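Local coordinates for protein cytochrome B5 (Hadesarchaea archaeon YNP_N21, PDB 6NZX) that probably carries electrons as a small archaeal cytochrome b5, holding one protoporphyrin IX haem in a pocket of its single domain, at residues Lys7-Leu10 / Ser11-Asn14; Thr33-Phe36 / His37-Gly40. All blocks are in the same frame, centred on the assembly; numbering follows the deposited sequence.

Both contacts are local, one at a helix end and one in a loop turn of the same cytochrome b5-like domain, and they follow in series. Contact 1 is formed by the short helix 7-11 and the loop after it; strands 22-25 and 28-31 come next, and contact 2 lies in the loop that leads from 28-31 to strand 42-43. Their centres are about 16 Å apart, with nearest atoms about 4 Å apart and no touch. P20 meets side chains of both, Y13 and T33. The division of labour is clear: L10 of contact 1 packs on the mixed sheet through strands 22-25 and 72-76, while contact 2 puts S35, H37 and W38 into the haem pocket.

Contact 1 (Lys7-Leu10 / Ser11-Asn14); sequences KEEL and SRYN
The short helix 7-11 of the cytochrome b5 fold and the turn leaving it are held by backbone bonds whose span shortens along the chain. S11 N donates to K7 O at 3.1 Å, the four-residue reach of an alpha helix, whereas R12 N to E9 O (3.2 Å) and Y13 N to L10 O (3.0 Å) reach back only three residues. An inverse gamma turn centred on Y13 then redirects the chain. S11 suits this place because its small side chain can lie back against the preceding turn: with OG between its own backbone N and carbonyl carbon (chi1 62°), the hydroxyl faces E8 O, although the modelled separation is too short to trust in detail. E9 and R12 run alongside each other in the same direction, and E9 CG lies over one face of the guanidinium, 4.0 Å from R12 NH1. E9 OE2 and R12 NH1 are 4.8 Å apart, their planes turned 52°, and any attraction is probably modest. E9 OE1 is already hydrogen-bonded to a nearby residue of the chain, and E9 N to T6 OG1. Apolar L10 points inward onto Y22, A24 and L76, tying the helix to the sheet. Y13, stacked on Y22, suits the border between core and surface; its ring edge meets the backbone, bringing CD2 to 3.3 Å from E9 O.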
ATOM      1  N   LYS A   7       2.576  -3.115 -11.475  1.00 20.90           N
ATOM      2  CA  LYS A   7       2.817  -3.846 -10.255  1.00 22.66           C
ATOM      3  C   LYS A   7       4.323  -3.990 -10.025  1.00 23.09           C
ATOM      4  O   LYS A   7       4.766  -4.059  -8.886  1.00 22.49           O
ATOM      5  CB  LYS A   7       2.182  -5.236 -10.306  1.00 24.44           C
ATOM      6  CG  LYS A   7       0.691  -5.262 -10.046  1.00 24.76           C
ATOM      7  CD  LYS A   7       0.110  -6.654  -9.984  1.00 26.17           C
ATOM      8  CE  LYS A   7      -1.314  -6.648  -9.474  1.00 27.48           C
ATOM      9  NZ  LYS A   7      -2.035  -7.882  -9.835  1.00 31.03           N
ATOM     10  N   GLU A   8       5.092  -4.076 -11.113  1.00 25.23           N
ATOM     11  CA  GLU A   8       6.528  -4.189 -11.005  1.00 26.53           C
ATOM     12  C   GLU A   8       7.055  -2.909 -10.350  1.00 24.79           C
ATOM     13  O   GLU A   8       7.809  -2.986  -9.396  1.00 23.69           O
ATOM     14  CB  GLU A   8       7.151  -4.479 -12.371  1.00 32.90           C
ATOM     15  CG  GLU A   8       8.476  -5.222 -12.284  1.00 39.36           C
ATOM     16  CD  GLU A   8       8.801  -6.048 -13.519  1.00 47.07           C
ATOM     17  OE1 GLU A   8       8.321  -5.679 -14.616  1.00 52.86           O
ATOM     18  OE2 GLU A   8       9.517  -7.068 -13.382  1.00 54.12           O
ATOM     19  N   GLU A   9       6.577  -1.748 -10.824  1.00 23.69           N
ATOM     20  CA  GLU A   9       6.991  -0.453 -10.302  1.00 24.05           C
ATOM     21  C   GLU A   9       6.491  -0.257  -8.874  1.00 20.54           C
ATOM     22  O   GLU A   9       7.181   0.342  -8.053  1.00 21.07           O
ATOM     23  CB  GLU A   9       6.460   0.699 -11.158  1.00 25.50           C
ATOM     24  CG  GLU A   9       7.064   0.740 -12.547  1.00 28.62           C
ATOM     25  CD  GLU A   9       6.402   1.727 -13.491  1.00 32.07           C
ATOM     26  OE1 GLU A   9       5.376   2.353 -13.094  1.00 30.04           O
ATOM     27  OE2 GLU A   9       6.909   1.857 -14.627  1.00 36.33           O
ATOM     28  N   LEU A  10       5.272  -0.728  -8.596  1.00 19.54           N
ATOM     29  CA  LEU A  10       4.678  -0.558  -7.281  1.00 18.33           C
ATOM     30  C   LEU A  10       5.477  -1.341  -6.230  1.00 16.97           C
ATOM     31  O   LEU A  10       5.537  -0.933  -5.062  1.00 16.49           O
ATOM     32  CB  LEU A  10       3.213  -1.006  -7.327  1.00 17.98           C
ATOM     33  CG  LEU A  10       2.514  -1.046  -5.973  1.00 18.35           C
ATOM     34  CD1 LEU A  10       2.229   0.368  -5.476  1.00 18.91           C
ATOM     35  CD2 LEU A  10       1.246  -1.872  -6.037  1.00 19.31           C
ATOM     36  N   SER A  11       6.104  -2.451  -6.644  1.00 18.14           N
ATOM     37  CA  SER A  11       6.862  -3.336  -5.723  1.00 18.93           C
ATOM     38  C   SER A  11       8.084  -2.615  -5.147  1.00 19.53           C
ATOM     39  O   SER A  11       8.566  -2.930  -4.037  1.00 19.89           O
ATOM     40  CB  SER A  11       7.246  -4.619  -6.423  1.00 20.23           C
ATOM     41  OG  SER A  11       8.096  -4.344  -7.514  1.00 21.22           O
ATOM     42  N   ARG A  12       8.579  -1.617  -5.884  1.00 20.15           N
ATOM     43  CA  ARG A  12       9.692  -0.804  -5.440  1.00 20.62           C
ATOM     44  C   ARG A  12       9.331   0.018  -4.202  1.00 19.93           C
ATOM     45  O   ARG A  12      10.244   0.420  -3.497  1.00 19.15           O
ATOM     46  CB  ARG A  12      10.097   0.231  -6.489  1.00 22.55           C
ATOM     47  CG  ARG A  12      10.598  -0.329  -7.807  1.00 23.64           C
ATOM     48  CD  ARG A  12      10.806   0.865  -8.704  1.00 24.82           C
ATOM     49  NE  ARG A  12      10.950   0.569 -10.116  1.00 26.89           N
ATOM     50  CZ  ARG A  12      10.984   1.513 -11.054  1.00 27.72           C
ATOM     51  NH1 ARG A  12      11.054   1.168 -12.325  1.00 26.81           N
ATOM     52  NH2 ARG A  12      10.932   2.796 -10.707  1.00 24.77           N
ATOM     53  N   TYR A  13       8.036   0.337  -4.006  1.00 19.34           N
ATOM     54  CA  TYR A  13       7.579   1.250  -2.947  1.00 20.09           C
ATOM     55  C   TYR A  13       7.216   0.409  -1.720  1.00 21.41           C
ATOM     56  O   TYR A  13       6.052   0.305  -1.340  1.00 20.25           O
ATOM     57  CB  TYR A  13       6.421   2.128  -3.440  1.00 21.55           C
ATOM     58  CG  TYR A  13       6.821   3.132  -4.489  1.00 20.58           C
ATOM     59  CD1 TYR A  13       7.166   4.422  -4.144  1.00 20.01           C
ATOM     60  CD2 TYR A  13       6.887   2.784  -5.830  1.00 20.68           C
ATOM     61  CE1 TYR A  13       7.571   5.339  -5.108  1.00 21.74           C
ATOM     62  CE2 TYR A  13       7.291   3.690  -6.800  1.00 20.23           C
ATOM     63  CZ  TYR A  13       7.637   4.977  -6.439  1.00 20.31           C
ATOM     64  OH  TYR A  13       8.061   5.878  -7.383  1.00 19.66           O
ATOM     65  N   ASN A  14       8.247  -0.201  -1.129  1.00 21.89           N
ATOM     66  CA  ASN A  14       8.096  -1.302  -0.195  1.00 23.50           C
ATOM     67  C   ASN A  14       8.482  -0.872   1.219  1.00 24.74           C
ATOM     68  O   ASN A  14       8.571  -1.712   2.102  1.00 28.27           O
ATOM     69  CB  ASN A  14       8.916  -2.519  -0.627  1.00 24.00           C
ATOM     70  CG  ASN A  14      10.403  -2.248  -0.724  1.00 24.52           C
ATOM     71  OD1 ASN A  14      10.881  -1.166  -0.384  1.00 26.35           O
ATOM     72  ND2 ASN A  14      11.143  -3.234  -1.185  1.00 27.24           N
TER

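Contact 2 (Thr33-Phe36 / His37-Gly40); sequences TGSF and HWKG. With HEM (protoporphyrin IX containing Fe), chain B.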
ATOM      1  N   THR A  33       3.276   5.695   3.726  1.00 24.87           N
ATOM      2  CA  THR A  33       4.500   6.109   4.406  1.00 28.85           C
ATOM      3  C   THR A  33       4.093   7.026   5.567  1.00 33.97           C
ATOM      4  O   THR A  33       3.204   7.869   5.432  1.00 37.57           O
ATOM      5  CB  THR A  33       5.494   6.792   3.453  1.00 29.07           C
ATOM      6  OG1 THR A  33       5.638   6.017   2.257  1.00 27.23           O
ATOM      7  CG2 THR A  33       6.855   6.981   4.093  1.00 27.67           C
ATOM      8  N   GLY A  34       4.690   6.811   6.736  1.00 37.64           N
ATOM      9  CA  GLY A  34       4.358   7.650   7.890  1.00 38.68           C
ATOM     10  C   GLY A  34       3.362   6.986   8.828  1.00 37.22           C
ATOM     11  O   GLY A  34       3.385   7.283  10.004  1.00 41.03           O
ATOM     12  N   SER A  35       2.480   6.121   8.301  1.00 34.71           N
ATOM     13  CA  SER A  35       1.705   5.182   9.113  1.00 32.54           C
ATOM     14  C   SER A  35       2.665   4.206   9.804  1.00 33.54           C
ATOM     15  O   SER A  35       3.318   3.393   9.140  1.00 30.21           O
ATOM     16  CB  SER A  35       0.695   4.430   8.283  1.00 33.41           C
ATOM     17  OG  SER A  35       0.067   3.397   9.029  1.00 30.71           O
ATOM     18  N   PHE A  36       2.718   4.253  11.137  1.00 34.67           N
ATOM     19  CA  PHE A  36       3.558   3.332  11.892  1.00 37.73           C
ATOM     20  C   PHE A  36       3.104   1.878  11.684  1.00 37.86           C
ATOM     21  O   PHE A  36       3.880   0.957  11.900  1.00 36.00           O
ATOM     22  CB  PHE A  36       3.619   3.682  13.380  1.00 41.20           C
ATOM     23  CG  PHE A  36       4.806   3.016  14.026  1.00 42.70           C
ATOM     24  CD1 PHE A  36       6.083   3.532  13.848  1.00 43.52           C
ATOM     25  CD2 PHE A  36       4.661   1.817  14.707  1.00 42.56           C
ATOM     26  CE1 PHE A  36       7.186   2.894  14.397  1.00 43.33           C
ATOM     27  CE2 PHE A  36       5.767   1.170  15.241  1.00 44.83           C
ATOM     28  CZ  PHE A  36       7.025   1.714  15.089  1.00 45.62           C
ATOM     29  N   HIS A  37       1.868   1.680  11.215  1.00 35.94           N
ATOM     30  CA  HIS A  37       1.374   0.351  10.837  1.00 36.85           C
ATOM     31  C   HIS A  37       2.110  -0.204   9.613  1.00 33.12           C
ATOM     32  O   HIS A  37       2.081  -1.398   9.382  1.00 31.71           O
ATOM     33  CB  HIS A  37      -0.140   0.402  10.592  1.00 35.97           C
ATOM     34  CG  HIS A  37      -0.890   0.763  11.830  1.00 40.38           C
ATOM     35  ND1 HIS A  37      -1.430  -0.192  12.674  1.00 37.64           N
ATOM     36  CD2 HIS A  37      -1.133   1.963  12.406  1.00 41.26           C
ATOM     37  CE1 HIS A  37      -1.992   0.405  13.703  1.00 40.66           C
ATOM     38  NE2 HIS A  37      -1.844   1.727  13.554  1.00 40.97           N
ATOM     39  N   TRP A  38       2.733   0.672   8.820  1.00 31.91           N
ATOM     40  CA  TRP A  38       3.358   0.270   7.564  1.00 30.83           C
ATOM     41  C   TRP A  38       4.853   0.592   7.502  1.00 33.40           C
ATOM     42  O   TRP A  38       5.460   0.338   6.466  1.00 34.10           O
ATOM     43  CB  TRP A  38       2.640   0.943   6.395  1.00 30.47           C
ATOM     44  CG  TRP A  38       1.299   0.348   6.137  1.00 27.01           C
ATOM     45  CD1 TRP A  38       0.102   0.768   6.627  1.00 26.77           C
ATOM     46  CD2 TRP A  38       1.035  -0.824   5.356  1.00 27.35           C
ATOM     47  NE1 TRP A  38      -0.899  -0.032   6.163  1.00 26.97           N
ATOM     48  CE2 TRP A  38      -0.358  -1.024   5.391  1.00 25.15           C
ATOM     49  CE3 TRP A  38       1.833  -1.693   4.603  1.00 25.46           C
ATOM     50  CZ2 TRP A  38      -0.966  -2.070   4.711  1.00 25.34           C
ATOM     51  CZ3 TRP A  38       1.227  -2.736   3.941  1.00 27.00           C
ATOM     52  CH2 TRP A  38      -0.154  -2.922   4.003  1.00 26.46           C
ATOM     53  N   LYS A  39       5.454   1.127   8.571  1.00 37.62           N
ATOM     54  CA  LYS A  39       6.892   1.461   8.520  1.00 40.25           C
ATOM     55  C   LYS A  39       7.686   0.154   8.385  1.00 37.63           C
ATOM     56  O   LYS A  39       7.262  -0.885   8.867  1.00 37.32           O
ATOM     57  CB  LYS A  39       7.305   2.304   9.732  1.00 48.20           C
ATOM     58  CG  LYS A  39       6.770   3.741   9.757  1.00 52.44           C
ATOM     59  CD  LYS A  39       6.773   4.486   8.423  1.00 55.86           C
ATOM     60  CE  LYS A  39       8.133   4.609   7.753  1.00 61.40           C
ATOM     61  NZ  LYS A  39       8.867   5.830   8.174  1.00 60.62           N
ATOM     62  N   GLY A  40       8.798   0.207   7.645  1.00 38.30           N
ATOM     63  CA  GLY A  40       9.544  -0.988   7.247  1.00 36.65           C
ATOM     64  C   GLY A  40       8.857  -1.722   6.100  1.00 36.56           C
ATOM     65  O   GLY A  40       9.411  -2.671   5.542  1.00 36.16           O
TER
HETATM   66  CHA HEM B 101      -4.752  -0.305  10.241  1.00 29.58           C
HETATM   67  CHB HEM B 101      -4.295  -5.157  11.044  1.00 29.56           C
HETATM   68  CHC HEM B 101      -4.436  -5.903   6.208  1.00 28.61           C
HETATM   69  CHD HEM B 101      -4.550  -1.091   5.470  1.00 27.26           C
HETATM   70  C1A HEM B 101      -4.668  -1.608  10.893  1.00 31.66           C
HETATM   71  C2A HEM B 101      -4.676  -1.686  12.362  1.00 35.27           C
HETATM   72  C3A HEM B 101      -4.542  -3.151  12.572  1.00 32.96           C
HETATM   73  C4A HEM B 101      -4.478  -3.701  11.283  1.00 28.50           C
HETATM   74  CMA HEM B 101      -4.487  -3.839  13.916  1.00 32.28           C
HETATM   75  CAA HEM B 101      -4.820  -0.534  13.343  1.00 40.54           C
HETATM   76  CBA HEM B 101      -6.302  -0.101  13.455  1.00 48.27           C
HETATM   77  CGA HEM B 101      -6.545   1.403  13.273  1.00 57.24           C
HETATM   78  O1A HEM B 101      -7.612   1.775  12.722  1.00 59.59           O
HETATM   79  O2A HEM B 101      -5.704   2.248  13.678  1.00 63.08           O
HETATM   80  C1B HEM B 101      -4.241  -5.855   9.747  1.00 27.84           C
HETATM   81  C2B HEM B 101      -4.136  -7.246   9.635  1.00 29.05           C
HETATM   82  C3B HEM B 101      -4.191  -7.503   8.178  1.00 28.89           C
HETATM   83  C4B HEM B 101      -4.344  -6.142   7.652  1.00 28.67           C
HETATM   84  CMB HEM B 101      -3.991  -8.298  10.709  1.00 28.65           C
HETATM   85  CAB HEM B 101      -4.047  -8.765   7.331  1.00 31.33           C
HETATM   86  CBB HEM B 101      -5.237  -9.709   7.415  1.00 30.11           C
HETATM   87  C1C HEM B 101      -4.528  -4.624   5.527  1.00 26.37           C
HETATM   88  C2C HEM B 101      -4.540  -4.579   4.147  1.00 26.45           C
HETATM   89  C3C HEM B 101      -4.537  -3.123   3.879  1.00 27.17           C
HETATM   90  C4C HEM B 101      -4.547  -2.530   5.223  1.00 25.64           C
HETATM   91  CMC HEM B 101      -4.525  -5.781   3.251  1.00 27.19           C
HETATM   92  CAC HEM B 101      -4.616  -2.336   2.615  1.00 27.12           C
HETATM   93  CBC HEM B 101      -4.916  -2.873   1.451  1.00 27.81           C
HETATM   94  C1D HEM B 101      -4.596  -0.407   6.764  1.00 27.93           C
HETATM   95  C2D HEM B 101      -4.629   0.982   6.847  1.00 29.60           C
HETATM   96  C3D HEM B 101      -4.709   1.243   8.281  1.00 28.78           C
HETATM   97  C4D HEM B 101      -4.690  -0.053   8.809  1.00 29.13           C
HETATM   98  CMD HEM B 101      -4.629   1.987   5.728  1.00 30.77           C
HETATM   99  CAD HEM B 101      -4.769   2.591   8.991  1.00 28.96           C
HETATM  100  CBD HEM B 101      -3.323   3.036   9.251  1.00 28.50           C
HETATM  101  CGD HEM B 101      -3.224   4.307  10.062  1.00 26.97           C
HETATM  102  O1D HEM B 101      -2.094   4.756  10.354  1.00 24.73           O
HETATM  103  O2D HEM B 101      -4.265   4.891  10.429  1.00 28.52           O
HETATM  104  NA  HEM B 101      -4.525  -2.790  10.281  1.00 29.17           N
HETATM  105  NB  HEM B 101      -4.376  -5.186   8.579  1.00 28.34           N
HETATM  106  NC  HEM B 101      -4.515  -3.469   6.180  1.00 26.95           N
HETATM  107  ND  HEM B 101      -4.628  -1.062   7.927  1.00 27.62           N
HETATM  108 FE   HEM B 101      -4.527  -3.134   8.231  0.84 24.51          FE
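Hydrogen bonds set the shape of this turn. W38 N donates to S35 O at 2.8 Å, nearly straight at 159°, closing a beta turn with F36 and H37 at its corners. S35 OG, anti to its own backbone N (chi1 172°), receives a weak bond from H37 N. S35 OG also donates to haem propionate atom O1D at 2.9 Å. A serine thus braces the turn and grips the cofactor with one hydroxyl; K69 NZ is also hydrogen-bonded to the haem.

Ring contacts fill the haem side, where flat imidazole and indole groups can lie close to the flat cofactor. The H37 imidazole lays one face towards the meso carbon CHA, and its CE1 comes tightly, at 3.0 Å, against CAA of the other propionate arm; H37 ND1 can still hydrogen-bond H44 NE2. The indole of W38 presents its edge to the porphyrin, CZ2 reaching C4C at 3.6 Å, with S35 OG beside CD1, in its plane, and H43 stacked on it. With a leucine in place of H37, H44 NE2 would probably lose its hydrogen-bond mate and the contact with the propionate arm at CAA would be disturbed.

Van der Waals contacts of the K39 chain lie on the exposed side. K39 turns at chi2 (-41°), bringing CD to 3.5 Å from G34 N. The K39 and F36 side chains cross at about a right angle, with F36 CD1 4.2 Å from K39 CG. G34 has backbone angles at which a CB would press on T33 O.

The whole is a beta turn on the wall of a cytochrome b5 haem pocket.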